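Alcohol dehydrogenase, zinc-containing (Thermotoga maritima, PDB 1VJ0) binds zinc and probably acts as an oxidoreductase of the medium-chain dehydrogenase/reductase family, interconverting alcohols and carbonyl compounds. Local coordinates at residues Asp171-Ala176 with Arg341-Leu346; Gln202-Leu207 with Val223-Gly228; Phe210-Ala215 with Glu237-Asp242. All coordinates share one frame; numbering follows the deposited sequence.

Contact 1 of 3, residues Asp171-Ala176 with Arg341-Leu346; sequences DVLAMA and RNYQLL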
loop_
_atom_site.group_PDB
_atom_site.type_symbol
_atom_site.label_atom_id
_atom_site.label_comp_id
_atom_site.label_asym_id
_atom_site.label_seq_id
_atom_site.Cartn_x
_atom_site.Cartn_y
_atom_site.Cartn_z
ATOM N N ASP A 171 22.442 -26.781 2.161
ATOM C CA ASP A 171 22.240 -26.800 3.603
ATOM C C ASP A 171 21.628 -25.507 4.094
ATOM O O ASP A 171 20.705 -25.546 4.877
ATOM C CB ASP A 171 23.576 -27.018 4.293
ATOM C CG ASP A 171 24.021 -28.473 4.274
ATOM O OD1 ASP A 171 23.234 -29.365 3.860
ATOM O OD2 ASP A 171 25.140 -28.796 4.678
ATOM N N VAL A 172 22.157 -24.364 3.643
ATOM C CA VAL A 172 21.615 -23.062 4.049
ATOM C C VAL A 172 20.211 -22.904 3.484
ATOM O O VAL A 172 19.323 -22.378 4.165
ATOM C CB VAL A 172 22.522 -21.902 3.612
ATOM C CG1 VAL A 172 21.831 -20.540 3.811
ATOM C CG2 VAL A 172 23.829 -21.952 4.390
ATOM N N LEU A 173 19.998 -23.305 2.232
ATOM C CA LEU A 173 18.657 -23.200 1.652
ATOM C C LEU A 173 17.620 -24.035 2.406
ATOM O O LEU A 173 16.514 -23.564 2.671
ATOM C CB LEU A 173 18.637 -23.600 0.172
ATOM C CG LEU A 173 19.334 -22.578 -0.717
ATOM C CD1 LEU A 173 19.391 -23.104 -2.147
ATOM C CD2 LEU A 173 18.619 -21.231 -0.637
ATOM N N ALA A 174 17.957 -25.254 2.734
ATOM C CA ALA A 174 17.021 -26.098 3.507
ATOM C C ALA A 174 16.561 -25.409 4.804
ATOM O O ALA A 174 15.331 -25.255 5.059
ATOM C CB ALA A 174 17.623 -27.453 3.788
ATOM N N MET A 175 17.506 -24.919 5.574
ATOM C CA MET A 175 17.164 -24.197 6.813
ATOM C C MET A 175 16.309 -22.940 6.557
ATOM O O MET A 175 15.370 -22.645 7.297
ATOM C CB MET A 175 18.450 -23.848 7.551
ATOM C CG MET A 175 18.295 -22.629 8.416
ATOM S SD MET A 175 19.816 -22.198 9.169
ATOM C CE MET A 175 20.845 -21.714 7.798
ATOM N N ALA A 176 16.615 -22.225 5.485
ATOM C CA ALA A 176 15.987 -20.956 5.160
ATOM C C ALA A 176 14.502 -21.089 4.890
ATOM O O ALA A 176 13.733 -20.133 5.048
ATOM C CB ALA A 176 16.625 -20.386 3.903
ATOM N N ARG A 341 22.459 -14.337 -1.572
ATOM C CA ARG A 341 23.486 -13.325 -1.413
ATOM C C ARG A 341 24.145 -13.362 -0.038
ATOM O O ARG A 341 24.970 -12.527 0.247
ATOM C CB ARG A 341 22.934 -11.941 -1.635
ATOM C CG ARG A 341 22.311 -11.703 -3.019
ATOM C CD ARG A 341 21.814 -10.253 -3.215
ATOM N NE ARG A 341 20.506 -9.980 -2.579
ATOM C CZ ARG A 341 20.282 -9.067 -1.612
ATOM N NH1 ARG A 341 21.267 -8.320 -1.078
ATOM N NH2 ARG A 341 19.034 -8.940 -1.142
ATOM N N ASN A 342 23.775 -14.303 0.825
ATOM C CA ASN A 342 24.294 -14.288 2.194
ATOM C C ASN A 342 24.661 -15.674 2.705
ATOM O O ASN A 342 24.633 -15.947 3.941
ATOM C CB ASN A 342 23.227 -13.660 3.081
ATOM C CG ASN A 342 23.046 -12.186 2.824
ATOM O OD1 ASN A 342 23.823 -11.391 3.298
ATOM N ND2 ASN A 342 21.971 -11.821 2.149
ATOM N N TYR A 343 25.021 -16.558 1.786
ATOM C CA TYR A 343 25.370 -17.932 2.173
ATOM C C TYR A 343 26.463 -18.008 3.234
ATOM O O TYR A 343 26.358 -18.775 4.173
ATOM C CB TYR A 343 25.829 -18.771 0.953
ATOM C CG TYR A 343 24.705 -19.193 0.020
ATOM C CD1 TYR A 343 23.537 -19.751 0.524
ATOM C CD2 TYR A 343 24.835 -19.080 -1.363
ATOM C CE1 TYR A 343 22.489 -20.150 -0.306
ATOM C CE2 TYR A 343 23.779 -19.476 -2.218
ATOM C CZ TYR A 343 22.614 -20.030 -1.673
ATOM O OH TYR A 343 21.542 -20.439 -2.451
ATOM N N GLN A 344 27.529 -17.255 3.081
ATOM C CA GLN A 344 28.612 -17.354 4.038
ATOM C C GLN A 344 28.226 -16.878 5.454
ATOM O O GLN A 344 28.648 -17.470 6.446
ATOM C CB GLN A 344 29.836 -16.601 3.534
ATOM C CG GLN A 344 30.632 -17.354 2.445
ATOM C CD GLN A 344 31.784 -16.508 1.901
ATOM O OE1 GLN A 344 32.961 -16.818 2.163
ATOM N NE2 GLN A 344 31.448 -15.395 1.195
ATOM N N LEU A 345 27.448 -15.812 5.557
ATOM C CA LEU A 345 26.924 -15.389 6.863
ATOM C C LEU A 345 25.965 -16.412 7.414
ATOM O O LEU A 345 26.107 -16.826 8.542
ATOM C CB LEU A 345 26.249 -14.010 6.765
ATOM C CG LEU A 345 27.293 -12.922 6.417
ATOM C CD1 LEU A 345 26.533 -11.624 6.403
ATOM C CD2 LEU A 345 28.428 -12.865 7.354
ATOM N N LEU A 346 24.989 -16.837 6.610
ATOM C CA LEU A 346 23.941 -17.729 7.104
ATOM C C LEU A 346 24.443 -19.136 7.389
ATOM O O LEU A 346 23.842 -19.830 8.201
ATOM C CB LEU A 346 22.744 -17.752 6.164
ATOM C CG LEU A 346 22.065 -16.358 6.093
ATOM C CD1 LEU A 346 21.117 -16.222 4.909
ATOM C CD2 LEU A 346 21.287 -16.117 7.371
#

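Contact 2 of 3, residues Gln202-Leu207 with Val223-Gly228; sequences QGAGPL and VIVIAG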
loop_
_atom_site.group_PDB
_atom_site.type_symbol
_atom_site.label_atom_id
_atom_site.label_comp_id
_atom_site.label_asym_id
_atom_site.label_seq_id
_atom_site.Cartn_x
_atom_site.Cartn_y
_atom_site.Cartn_z
ATOM N N GLN A 202 13.703 -9.328 18.664
ATOM C CA GLN A 202 13.661 -10.019 19.974
ATOM C C GLN A 202 13.855 -11.485 19.716
ATOM O O GLN A 202 12.989 -12.109 19.077
ATOM C CB GLN A 202 12.322 -9.803 20.687
ATOM C CG GLN A 202 11.926 -8.363 20.893
ATOM C CD GLN A 202 10.535 -8.227 21.454
ATOM O OE1 GLN A 202 9.545 -8.434 20.735
ATOM N NE2 GLN A 202 10.441 -7.933 22.760
ATOM N N GLY A 203 14.957 -12.046 20.192
ATOM C CA GLY A 203 15.257 -13.454 19.995
ATOM C C GLY A 203 16.395 -13.602 19.008
ATOM O O GLY A 203 16.544 -12.766 18.119
ATOM N N ALA A 204 17.259 -14.594 19.246
ATOM C CA ALA A 204 18.450 -14.832 18.418
ATOM C C ALA A 204 18.623 -16.302 18.101
ATOM O O ALA A 204 19.737 -16.845 18.143
ATOM C CB ALA A 204 19.668 -14.296 19.134
ATOM N N GLY A 205 17.489 -16.967 17.921
ATOM C CA GLY A 205 17.393 -18.278 17.270
ATOM C C GLY A 205 17.376 -18.068 15.769
ATOM O O GLY A 205 17.517 -16.966 15.295
ATOM N N PRO A 206 17.242 -19.120 14.986
ATOM C CA PRO A 206 17.290 -18.969 13.502
ATOM C C PRO A 206 16.335 -17.929 12.939
ATOM O O PRO A 206 16.692 -17.174 12.009
ATOM C CB PRO A 206 16.917 -20.364 12.999
ATOM C CG PRO A 206 17.482 -21.253 14.053
ATOM C CD PRO A 206 17.211 -20.530 15.403
ATOM N N LEU A 207 15.127 -17.874 13.474
ATOM C CA LEU A 207 14.163 -16.859 13.041
ATOM C C LEU A 207 14.695 -15.444 13.218
ATOM O O LEU A 207 14.749 -14.619 12.250
ATOM C CB LEU A 207 12.846 -17.047 13.788
ATOM C CG LEU A 207 11.699 -16.062 13.451
ATOM C CD1 LEU A 207 11.250 -16.246 12.039
ATOM C CD2 LEU A 207 10.543 -16.277 14.366
ATOM N N VAL A 223 20.128 -2.077 13.126
ATOM C CA VAL A 223 19.560 -3.395 13.477
ATOM C C VAL A 223 20.027 -3.767 14.889
ATOM O O VAL A 223 21.256 -3.799 15.177
ATOM C CB VAL A 223 19.924 -4.506 12.454
ATOM C CG1 VAL A 223 19.410 -5.878 12.951
ATOM C CG2 VAL A 223 19.381 -4.172 11.050
ATOM N N ILE A 224 19.076 -3.909 15.798
ATOM C CA ILE A 224 19.391 -4.203 17.209
ATOM C C ILE A 224 18.740 -5.518 17.568
ATOM O O ILE A 224 17.560 -5.735 17.235
ATOM C CB ILE A 224 18.821 -3.099 18.138
ATOM C CG1 ILE A 224 19.495 -1.752 17.844
ATOM C CG2 ILE A 224 18.945 -3.476 19.660
ATOM C CD1 ILE A 224 18.476 -0.646 17.665
ATOM N N VAL A 225 19.501 -6.398 18.237
ATOM C CA VAL A 225 18.972 -7.682 18.720
ATOM C C VAL A 225 18.985 -7.775 20.265
ATOM O O VAL A 225 19.976 -7.434 20.888
ATOM C CB VAL A 225 19.788 -8.840 18.150
ATOM C CG1 VAL A 225 19.256 -10.190 18.666
ATOM C CG2 VAL A 225 19.741 -8.796 16.620
ATOM N N ILE A 226 17.858 -8.215 20.842
ATOM C CA ILE A 226 17.715 -8.415 22.281
ATOM C C ILE A 226 17.464 -9.907 22.490
ATOM O O ILE A 226 16.536 -10.479 21.911
ATOM C CB ILE A 226 16.537 -7.597 22.884
ATOM C CG1 ILE A 226 16.705 -6.119 22.570
ATOM C CG2 ILE A 226 16.442 -7.871 24.418
ATOM C CD1 ILE A 226 15.545 -5.269 22.954
ATOM N N ALA A 227 18.323 -10.522 23.263
ATOM C CA ALA A 227 18.240 -11.945 23.616
ATOM C C ALA A 227 18.989 -12.211 24.921
ATOM O O ALA A 227 19.590 -11.305 25.508
ATOM C CB ALA A 227 18.800 -12.828 22.493
ATOM N N GLY A 228 18.969 -13.465 25.358
ATOM C CA GLY A 228 19.622 -13.893 26.579
ATOM C C GLY A 228 20.951 -14.625 26.484
ATOM O O GLY A 228 21.581 -14.823 27.492
#

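Contact 3 of 3, residues Phe210-Ala215 with Glu237-Asp242; sequences FGVVIA and EEIGAD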
loop_
_atom_site.group_PDB
_atom_site.type_symbol
_atom_site.label_atom_id
_atom_site.label_comp_id
_atom_site.label_asym_id
_atom_site.label_seq_id
_atom_site.Cartn_x
_atom_site.Cartn_y
_atom_site.Cartn_z
ATOM N N PHE A 210 17.909 -14.861 10.910
ATOM C CA PHE A 210 17.518 -14.539 9.531
ATOM C C PHE A 210 16.961 -13.122 9.442
ATOM O O PHE A 210 17.259 -12.424 8.482
ATOM C CB PHE A 210 16.488 -15.553 8.967
ATOM C CG PHE A 210 17.096 -16.654 8.195
ATOM C CD1 PHE A 210 17.568 -17.798 8.828
ATOM C CD2 PHE A 210 17.195 -16.558 6.809
ATOM C CE1 PHE A 210 18.136 -18.817 8.089
ATOM C CE2 PHE A 210 17.726 -17.576 6.086
ATOM C CZ PHE A 210 18.231 -18.692 6.716
ATOM N N GLY A 211 16.186 -12.708 10.453
ATOM C CA GLY A 211 15.671 -11.326 10.581
ATOM C C GLY A 211 16.785 -10.295 10.444
ATOM O O GLY A 211 16.609 -9.272 9.780
ATOM N N VAL A 212 17.934 -10.562 11.083
ATOM C CA VAL A 212 19.100 -9.657 11.005
ATOM C C VAL A 212 19.549 -9.465 9.554
ATOM O O VAL A 212 19.668 -8.324 9.066
ATOM C CB VAL A 212 20.300 -10.164 11.873
ATOM C CG1 VAL A 212 21.563 -9.310 11.647
ATOM C CG2 VAL A 212 19.909 -10.131 13.390
ATOM N N VAL A 213 19.765 -10.567 8.848
ATOM C CA VAL A 213 20.200 -10.531 7.460
ATOM C C VAL A 213 19.146 -9.913 6.525
ATOM O O VAL A 213 19.487 -9.126 5.627
ATOM C CB VAL A 213 20.624 -11.950 7.017
ATOM C CG1 VAL A 213 20.911 -12.037 5.525
ATOM C CG2 VAL A 213 21.818 -12.407 7.831
ATOM N N ILE A 214 17.863 -10.196 6.767
ATOM C CA ILE A 214 16.802 -9.651 5.947
ATOM C C ILE A 214 16.742 -8.171 6.211
ATOM O O ILE A 214 16.684 -7.406 5.255
ATOM C CB ILE A 214 15.475 -10.327 6.215
ATOM C CG1 ILE A 214 15.518 -11.788 5.721
ATOM C CG2 ILE A 214 14.283 -9.576 5.622
ATOM C CD1 ILE A 214 14.466 -12.676 6.452
ATOM N N ALA A 215 16.784 -7.766 7.474
ATOM C CA ALA A 215 16.738 -6.319 7.794
ATOM C C ALA A 215 17.852 -5.567 7.091
ATOM O O ALA A 215 17.631 -4.530 6.482
ATOM C CB ALA A 215 16.816 -6.075 9.311
ATOM N N GLU A 237 25.793 -10.176 15.901
ATOM C CA GLU A 237 26.776 -9.157 15.481
ATOM C C GLU A 237 27.599 -9.562 14.266
ATOM O O GLU A 237 27.827 -8.757 13.351
ATOM C CB GLU A 237 27.755 -8.845 16.630
ATOM C CG GLU A 237 27.070 -8.129 17.810
ATOM C CD GLU A 237 27.903 -8.074 19.083
ATOM O OE1 GLU A 237 29.022 -8.641 19.102
ATOM O OE2 GLU A 237 27.404 -7.483 20.076
ATOM N N GLU A 238 28.077 -10.793 14.264
ATOM C CA GLU A 238 28.826 -11.301 13.122
ATOM C C GLU A 238 28.047 -11.315 11.804
ATOM O O GLU A 238 28.668 -11.234 10.734
ATOM C CB GLU A 238 29.322 -12.683 13.423
ATOM C CG GLU A 238 30.441 -12.629 14.445
ATOM C CD GLU A 238 31.008 -13.973 14.803
ATOM O OE1 GLU A 238 30.495 -15.004 14.288
ATOM O OE2 GLU A 238 31.978 -13.977 15.591
ATOM N N ILE A 239 26.722 -11.396 11.842
ATOM C CA ILE A 239 25.939 -11.456 10.573
ATOM C C ILE A 239 25.217 -10.138 10.270
ATOM O O ILE A 239 24.402 -10.065 9.326
ATOM C CB ILE A 239 24.967 -12.663 10.515
ATOM C CG1 ILE A 239 23.831 -12.518 11.520
ATOM C CG2 ILE A 239 25.715 -14.034 10.681
ATOM C CD1 ILE A 239 22.938 -13.702 11.553
ATOM N N GLY A 240 25.456 -9.121 11.092
ATOM C CA GLY A 240 25.181 -7.736 10.714
ATOM C C GLY A 240 24.460 -6.853 11.718
ATOM O O GLY A 240 24.157 -5.729 11.388
ATOM N N ALA A 241 24.124 -7.360 12.912
ATOM C CA ALA A 241 23.519 -6.507 13.946
ATOM C C ALA A 241 24.474 -5.368 14.342
ATOM O O ALA A 241 25.687 -5.593 14.563
ATOM C CB ALA A 241 23.127 -7.342 15.174
ATOM N N ASP A 242 23.938 -4.156 14.493
ATOM C CA ASP A 242 24.728 -3.005 14.958
ATOM C C ASP A 242 24.900 -2.987 16.483
ATOM O O ASP A 242 25.841 -2.413 16.988
ATOM C CB ASP A 242 24.034 -1.693 14.550
ATOM C CG ASP A 242 23.923 -1.535 13.042
ATOM O OD1 ASP A 242 24.982 -1.381 12.403
ATOM O OD2 ASP A 242 22.852 -1.533 12.431
#

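Contact 1 of 3, residues Asp171-Ala176 with Arg341-Leu346
Apolar packing makes up most of this contact, in which helix 170-188 lies against the short helix 343-346, and no hydrogen bond crosses between the segments. V172 is central to it. With CG1 anti to the backbone N (chi1 170°), this methyl reaches two partners: it meets Y343 CD1 at 3.8 Å, in the plane of the ring and at its edge, and L346 CB also at 3.8 Å. The side chains of V172 and L346 cross at about a right angle, whereas V172 and Y343 cross obliquely. L173 sits further along the same edge, toward the hydroxyl, with its CG 4.0 Å from Y343 CE1 and near the ring plane.

Carbon also meets oxygen here. The branched end of L173 gathers round the tyrosine hydroxyl, CD1 nearest at 3.4 Å from Y343 OH, with CG and CD2 close behind, but the polar partner of that hydroxyl is D168, whose OD1 is hydrogen-bonded to it. M175 bends at chi3 (66°), which brings its methyl CE to 3.6 Å from the carbonyl oxygen L346 O. The side chain of M175 also lies about 4 Å from that of E78, a zinc ligand.

An alanine in place of Y343 would remove the ring edge shared by V172 and L173, and would probably loosen this packing as well as cost the hydrogen bond to D168. The chemistry therefore divides along the tyrosine: apolar contact along its ring edge joins the two helices, while the specific polar link of its hydroxyl is made to D168, two residues ahead of helix 170-188.

Contact 2 of 3, residues Gln202-Leu207 with Val223-Gly228
A parallel bridge and one backbone hydrogen bond define the register of this contact, which joins the end of strand 198-202 and the following turn to strand 222-227. Q202 and I226 form the bridge with CA atoms 4.9 Å apart, and their side chains lie on the same face of the sheet. The one hydrogen bond between the segments runs from G203 N to I226 O at 2.8 Å. It is almost straight, with 168° at the hydrogen, and the donor sits nearly along the C=O axis. The same oxygen receives a CA-H...O contact from Q202 CA at 3.5 Å, so two neighbouring groups converge on I226 O.

Apolar contacts follow where the strand gives way to the turn. A204 CB meets A227 CB tip to tip at 3.8 Å. V225 CG1, anti to its backbone N, lies 4.2 Å from A204 CB and also packs against G203 O, a buried carbonyl oxygen with no polar partner in the model.

Backbone shape is the third element. G203 has a phi of 109°, where a CB would be jammed against the preceding carbonyl oxygen, and at G205, the N-cap of helix 206-217, a CB would clash with P206 CD. These glycines fit the glycine-rich turn of a Rossmann fold, consistent with a dinucleotide-binding site.

Helix 206-217 connects the two parallel strands, making a beta-alpha-beta unit. Helix 230-238 lies against A204, V225 and A227 through R232, L233 and A236, while Q202 is hydrogen-bonded through OE1 to Y294 OH and through NE2 to A280 O.

Contact 3 of 3, residues Phe210-Ala215 with Glu237-Asp242
D242 OD2 is the best-held polar atom here, with two grips: a salt bridge from R216 NH1, just past the end of segment 210-215, and a hydrogen bond from V223 N of the adjacent strand. R216 NH1 is also hydrogen-bonded to G240 O, so one guanidinium nitrogen links helix 206-217 to both ends of the turn G240-D242. This pairing would be expected to favour the charged form of the carboxylate.

Between the segments themselves the contact is purely van der Waals. V212 points its CG1, anti to the backbone N (chi1 173°), into the bend of segment 237-242. That methyl lies 3.5 Å from A241 N and 3.7 Å from I239 O, so it packs on main-chain atoms as much as on side chains. The side chain of I239 flanks it, with its CG1 3.9 Å from V212 CG1. I239 holds CG1 in the crowded position between backbone N and carbonyl carbon (chi1 68°), and its CD1 comes to 4.1 Å from V213 CG2, the two side chains crossing at about a right angle.

G240 closes helix 230-238 with a Schellman motif. Its phi of 134° calls for glycine, and the resulting turn presents I239 O and A241 N to V212.

Helix 206-217 thus packs along the C-terminal end of helix 230-238 and the turn into strand 243-246. V225 of strand 222-227 touches both V212 and A241 from the sheet, and L345 and L346 of helix 343-346 border I239 and V213.

In the fold
Contacts 2 and 3 belong to the same Rossmann-type part of the chain, their centres 9 Å apart, and both draw on helix 206-217. Packing joins them directly, V225 CG2 lying 3.5 Å from V212 CG2, and V223 O and D242 N, 2.8 Å apart, form a probable hydrogen bond. Contact 1 touches contact 3 but not contact 2: N342 CG lies 3.4 Å from V213 CG1, and A176 CA lies 3.5 Å from F210 CZ. Its centre is 13 Å from that of contact 3 and 18 Å from that of contact 2. Contact 1 approaches the metal, the M175 side chain lying about 8 Å from the zinc held by C55, H77, E78 and C178; contacts 2 and 3 lie away from the zinc sites.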